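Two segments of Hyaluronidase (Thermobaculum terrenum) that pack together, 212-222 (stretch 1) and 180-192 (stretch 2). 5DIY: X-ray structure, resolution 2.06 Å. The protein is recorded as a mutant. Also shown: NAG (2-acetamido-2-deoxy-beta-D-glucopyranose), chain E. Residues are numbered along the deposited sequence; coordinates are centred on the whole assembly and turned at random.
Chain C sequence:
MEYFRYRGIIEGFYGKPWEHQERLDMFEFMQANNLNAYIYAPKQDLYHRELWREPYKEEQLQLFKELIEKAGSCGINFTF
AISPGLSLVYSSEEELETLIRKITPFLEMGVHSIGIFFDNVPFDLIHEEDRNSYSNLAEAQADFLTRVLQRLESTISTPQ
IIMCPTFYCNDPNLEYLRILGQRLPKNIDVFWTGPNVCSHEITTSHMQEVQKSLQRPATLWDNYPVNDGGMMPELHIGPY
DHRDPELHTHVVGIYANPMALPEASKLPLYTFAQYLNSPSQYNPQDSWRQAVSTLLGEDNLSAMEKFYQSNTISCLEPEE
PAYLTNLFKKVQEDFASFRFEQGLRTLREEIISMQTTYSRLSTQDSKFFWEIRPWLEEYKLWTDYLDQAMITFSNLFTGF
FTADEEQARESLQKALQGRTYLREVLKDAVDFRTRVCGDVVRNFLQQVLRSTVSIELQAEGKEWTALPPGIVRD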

# COMPACT_ATOMS: atom_id res chain seq x y z
N LYS C 212 -8.79 -6.15 24.62
CA LYS C 212 -9.27 -7.10 25.63
C LYS C 212 -8.51 -8.41 25.58
O LYS C 212 -8.02 -8.89 26.60
CB LYS C 212 -10.77 -7.36 25.49
CG LYS C 212 -11.65 -6.17 25.82
N SER C 213 -8.39 -8.99 24.38
CA SER C 213 -7.67 -10.26 24.20
C SER C 213 -6.19 -10.14 24.55
O SER C 213 -5.63 -11.03 25.20
CB SER C 213 -7.81 -10.78 22.77
OG SER C 213 -9.17 -10.99 22.45
N LEU C 214 -5.56 -9.04 24.15
CA LEU C 214 -4.13 -8.84 24.43
C LEU C 214 -3.85 -8.37 25.87
O LEU C 214 -2.70 -8.41 26.31
CB LEU C 214 -3.52 -7.84 23.43
CG LEU C 214 -3.49 -8.28 21.97
CD1 LEU C 214 -2.94 -7.16 21.10
CD2 LEU C 214 -2.68 -9.55 21.77
N GLN C 215 -4.89 -7.94 26.58
CA GLN C 215 -4.79 -7.34 27.91
C GLN C 215 -3.86 -6.12 27.92
O GLN C 215 -3.21 -5.83 28.92
CB GLN C 215 -4.38 -8.38 28.97
CG GLN C 215 -5.36 -9.54 29.06
CD GLN C 215 -4.96 -10.57 30.10
OE1 GLN C 215 -4.35 -10.24 31.12
NE2 GLN C 215 -5.31 -11.83 29.86
N ARG C 216 -3.82 -5.40 26.80
CA ARG C 216 -3.03 -4.19 26.64
C ARG C 216 -3.49 -3.47 25.37
O ARG C 216 -4.05 -4.11 24.47
CB ARG C 216 -1.53 -4.51 26.52
CG ARG C 216 -1.12 -5.12 25.18
CD ARG C 216 0.09 -6.01 25.30
NE ARG C 216 -0.22 -7.21 26.07
CZ ARG C 216 0.68 -8.05 26.58
NH1 ARG C 216 1.99 -7.87 26.40
NH2 ARG C 216 0.25 -9.10 27.29
N PRO C 217 -3.27 -2.14 25.28
CA PRO C 217 -3.48 -1.46 24.00
C PRO C 217 -2.53 -2.00 22.93
O PRO C 217 -1.34 -2.16 23.21
CB PRO C 217 -3.17 0.00 24.31
CG PRO C 217 -3.33 0.13 25.78
CD PRO C 217 -2.89 -1.19 26.34
N ALA C 218 -3.05 -2.31 21.75
CA ALA C 218 -2.22 -2.80 20.64
C ALA C 218 -1.49 -1.63 19.98
O ALA C 218 -1.87 -0.48 20.16
CB ALA C 218 -3.08 -3.51 19.61
N THR C 219 -0.43 -1.95 19.25
CA THR C 219 0.24 -1.01 18.36
C THR C 219 -0.19 -1.39 16.96
O THR C 219 -0.19 -2.57 16.62
CB THR C 219 1.78 -1.10 18.48
OG1 THR C 219 2.15 -1.01 19.86
CG2 THR C 219 2.46 0.02 17.70
N LEU C 220 -0.59 -0.42 16.15
CA LEU C 220 -1.05 -0.71 14.80
C LEU C 220 0.12 -0.76 13.82
O LEU C 220 0.89 0.20 13.72
CB LEU C 220 -2.09 0.30 14.32
CG LEU C 220 -3.53 0.07 14.76
CD1 LEU C 220 -4.33 1.34 14.49
CD2 LEU C 220 -4.16 -1.13 14.06
N TRP C 221 0.24 -1.89 13.14
CA TRP C 221 1.06 -2.03 11.94
C TRP C 221 0.07 -1.78 10.82
O TRP C 221 -0.67 -2.67 10.44
CB TRP C 221 1.63 -3.46 11.86
CG TRP C 221 2.52 -3.78 10.67
CD1 TRP C 221 2.38 -3.35 9.38
CD2 TRP C 221 3.66 -4.63 10.68
NE1 TRP C 221 3.37 -3.87 8.60
CE2 TRP C 221 4.17 -4.67 9.36
CE3 TRP C 221 4.31 -5.37 11.68
CZ2 TRP C 221 5.30 -5.40 9.02
CZ3 TRP C 221 5.44 -6.11 11.33
CH2 TRP C 221 5.92 -6.12 10.01
N ASP C 222 0.03 -0.56 10.30
CA ASP C 222 -0.98 -0.20 9.32
C ASP C 222 -0.39 -0.34 7.92
O ASP C 222 0.53 0.39 7.55
CB ASP C 222 -1.50 1.22 9.57
CG ASP C 222 -2.93 1.42 9.08
OD1 ASP C 222 -3.47 0.53 8.38
OD2 ASP C 222 -3.54 2.46 9.42
C1 NAG E . 2.13 -8.92 5.31
C2 NAG E . 3.48 -8.58 5.98
C3 NAG E . 4.13 -7.29 5.46
C4 NAG E . 3.65 -6.98 4.05
C5 NAG E . 2.15 -6.76 4.09
C6 NAG E . 1.55 -6.45 2.70
C7 NAG E . 2.57 -7.77 8.13
C8 NAG E . 2.65 -7.94 9.62
N2 NAG E . 3.37 -8.57 7.43
O3 NAG E . 5.55 -7.44 5.49
O4 NAG E . 4.27 -5.79 3.56
O5 NAG E . 1.43 -7.83 4.71
O6 NAG E . 1.89 -7.45 1.74
O7 NAG E . 1.81 -6.96 7.61
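Stretch 2, residues 180-192: LGQRLPKNIDVFW

Apolar contacts hold the centre: Leu 214 CD1 meets Val 190 CG1 at 3.7 Å, and Trp 221 CB lies 3.5 Å from Phe 191 CD1. The edge of the Trp 221 six-membered ring points to the face of the Phe 191 ring (centroids 5.1 Å apart, planes at 69°). Stretch 2 runs as the end of a helix (180-183), a loop, and a strand (189-192) that lies parallel to the strand ending at Asp 222, their axes 4.5 Å apart at closest approach and crossing at -37°. Thr 219 pairs with Phe 191 and Leu 220 with Trp 192, CA to CA 4.9 and 5.1 Å. The backbone bonds Thr 219 N to Val 190 O (3.0 Å) and Trp 221 N to Trp 192 O (2.9 Å) fix this register; Trp 192 N to Thr 219 O (3.1 Å) is weak. Where the helices end, Gly 181 CA lies 3.2 Å from Leu 214 O; a CB here would clash with Ser 213 O and Leu 214 C. Beside the strands, the buried Arg 216 guanidinium is enclosed by carbonyls of the loop, with NH2 donating to Leu 184 O (2.9 Å) and NH1 to Ile 188 O (3.0 Å). At the exposed edge Gln 215 uses both ends of its amide: NE2 donates to Gln 182 OE1 (2.9 Å), and OE1 accepts from Lys 186 NZ (2.8 Å).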

# COMPACT_ATOMS: atom_id res chain seq x y z
N LEU C 180 -1.63 -15.27 24.20
CA LEU C 180 -0.54 -14.30 24.10
C LEU C 180 -0.74 -13.13 25.07
O LEU C 180 0.21 -12.69 25.72
CB LEU C 180 -0.41 -13.78 22.65
CG LEU C 180 0.97 -13.59 22.05
CD1 LEU C 180 1.75 -14.90 21.98
CD2 LEU C 180 0.81 -12.99 20.66
N GLY C 181 -1.97 -12.63 25.19
CA GLY C 181 -2.27 -11.54 26.11
C GLY C 181 -2.06 -11.91 27.57
O GLY C 181 -1.62 -11.09 28.37
N GLN C 182 -2.37 -13.17 27.89
CA GLN C 182 -2.18 -13.72 29.24
C GLN C 182 -0.70 -13.93 29.58
O GLN C 182 -0.27 -13.59 30.68
CB GLN C 182 -2.96 -15.05 29.36
CG GLN C 182 -2.99 -15.70 30.74
CD GLN C 182 -3.64 -14.82 31.81
OE1 GLN C 182 -4.60 -14.10 31.54
NE2 GLN C 182 -3.11 -14.88 33.02
N ARG C 183 0.07 -14.48 28.64
CA ARG C 183 1.44 -14.95 28.92
C ARG C 183 2.57 -13.99 28.56
O ARG C 183 3.67 -14.14 29.09
CB ARG C 183 1.67 -16.29 28.22
CG ARG C 183 0.68 -17.36 28.64
CD ARG C 183 1.29 -18.75 28.62
NE ARG C 183 0.34 -19.74 29.11
CZ ARG C 183 0.64 -20.99 29.47
NH1 ARG C 183 1.89 -21.45 29.41
NH2 ARG C 183 -0.33 -21.79 29.91
N LEU C 184 2.34 -13.03 27.66
CA LEU C 184 3.34 -11.99 27.40
C LEU C 184 3.34 -10.97 28.53
O LEU C 184 2.29 -10.44 28.86
CB LEU C 184 3.06 -11.23 26.09
CG LEU C 184 3.45 -11.87 24.76
CD1 LEU C 184 3.01 -10.96 23.63
CD2 LEU C 184 4.95 -12.11 24.68
N PRO C 185 4.53 -10.66 29.11
CA PRO C 185 4.63 -9.52 30.03
C PRO C 185 4.00 -8.26 29.43
O PRO C 185 4.17 -7.99 28.23
CB PRO C 185 6.14 -9.34 30.20
CG PRO C 185 6.71 -10.69 29.96
CD PRO C 185 5.80 -11.39 28.98
N LYS C 186 3.28 -7.50 30.25
CA LYS C 186 2.36 -6.45 29.77
C LYS C 186 3.05 -5.33 28.99
O LYS C 186 2.44 -4.73 28.11
CB LYS C 186 1.57 -5.81 30.92
CG LYS C 186 0.70 -6.74 31.75
CD LYS C 186 -0.42 -7.40 30.96
CE LYS C 186 -1.26 -8.29 31.86
NZ LYS C 186 -1.67 -9.56 31.19
N ASN C 187 4.30 -5.06 29.32
CA ASN C 187 5.06 -3.98 28.68
C ASN C 187 5.73 -4.37 27.35
O ASN C 187 6.36 -3.52 26.72
CB ASN C 187 6.08 -3.42 29.67
CG ASN C 187 5.42 -2.81 30.91
OD1 ASN C 187 4.30 -2.28 30.85
ND2 ASN C 187 6.11 -2.88 32.04
N ILE C 188 5.59 -5.63 26.93
CA ILE C 188 5.93 -6.03 25.56
C ILE C 188 4.78 -5.56 24.66
O ILE C 188 3.62 -5.91 24.89
CB ILE C 188 6.15 -7.55 25.44
CG1 ILE C 188 7.38 -7.95 26.27
CG2 ILE C 188 6.30 -7.96 23.96
CD1 ILE C 188 7.81 -9.40 26.17
N ASP C 189 5.11 -4.75 23.66
CA ASP C 189 4.12 -4.22 22.73
C ASP C 189 3.75 -5.29 21.70
O ASP C 189 4.57 -6.15 21.38
CB ASP C 189 4.64 -2.95 22.04
CG ASP C 189 4.57 -1.73 22.95
OD1 ASP C 189 3.48 -1.42 23.44
OD2 ASP C 189 5.61 -1.07 23.16
N VAL C 190 2.52 -5.24 21.20
CA VAL C 190 2.01 -6.25 20.26
C VAL C 190 1.38 -5.59 19.04
O VAL C 190 0.45 -4.78 19.17
CB VAL C 190 0.99 -7.19 20.94
CG1 VAL C 190 0.41 -8.19 19.93
CG2 VAL C 190 1.65 -7.93 22.10
N PHE C 191 1.88 -5.95 17.87
CA PHE C 191 1.39 -5.41 16.60
C PHE C 191 0.06 -6.03 16.18
O PHE C 191 -0.29 -7.15 16.58
CB PHE C 191 2.41 -5.61 15.46
CG PHE C 191 3.37 -4.46 15.27
CD1 PHE C 191 2.90 -3.16 15.12
CD2 PHE C 191 4.74 -4.69 15.18
CE1 PHE C 191 3.77 -2.11 14.91
CE2 PHE C 191 5.62 -3.64 14.96
CZ PHE C 191 5.13 -2.35 14.83
N TRP C 192 -0.65 -5.31 15.32
CA TRP C 192 -1.92 -5.75 14.77
C TRP C 192 -2.22 -4.89 13.54
O TRP C 192 -2.00 -3.67 13.57
CB TRP C 192 -3.00 -5.56 15.84
CG TRP C 192 -4.33 -6.04 15.44
CD1 TRP C 192 -5.37 -5.27 15.01
CD2 TRP C 192 -4.79 -7.39 15.42
NE1 TRP C 192 -6.45 -6.06 14.72
CE2 TRP C 192 -6.12 -7.37 14.95
CE3 TRP C 192 -4.20 -8.61 15.74
CZ2 TRP C 192 -6.88 -8.53 14.81
CZ3 TRP C 192 -4.96 -9.77 15.59
CH2 TRP C 192 -6.28 -9.72 15.14
O HOH W 1 1.18 -2.61 22.16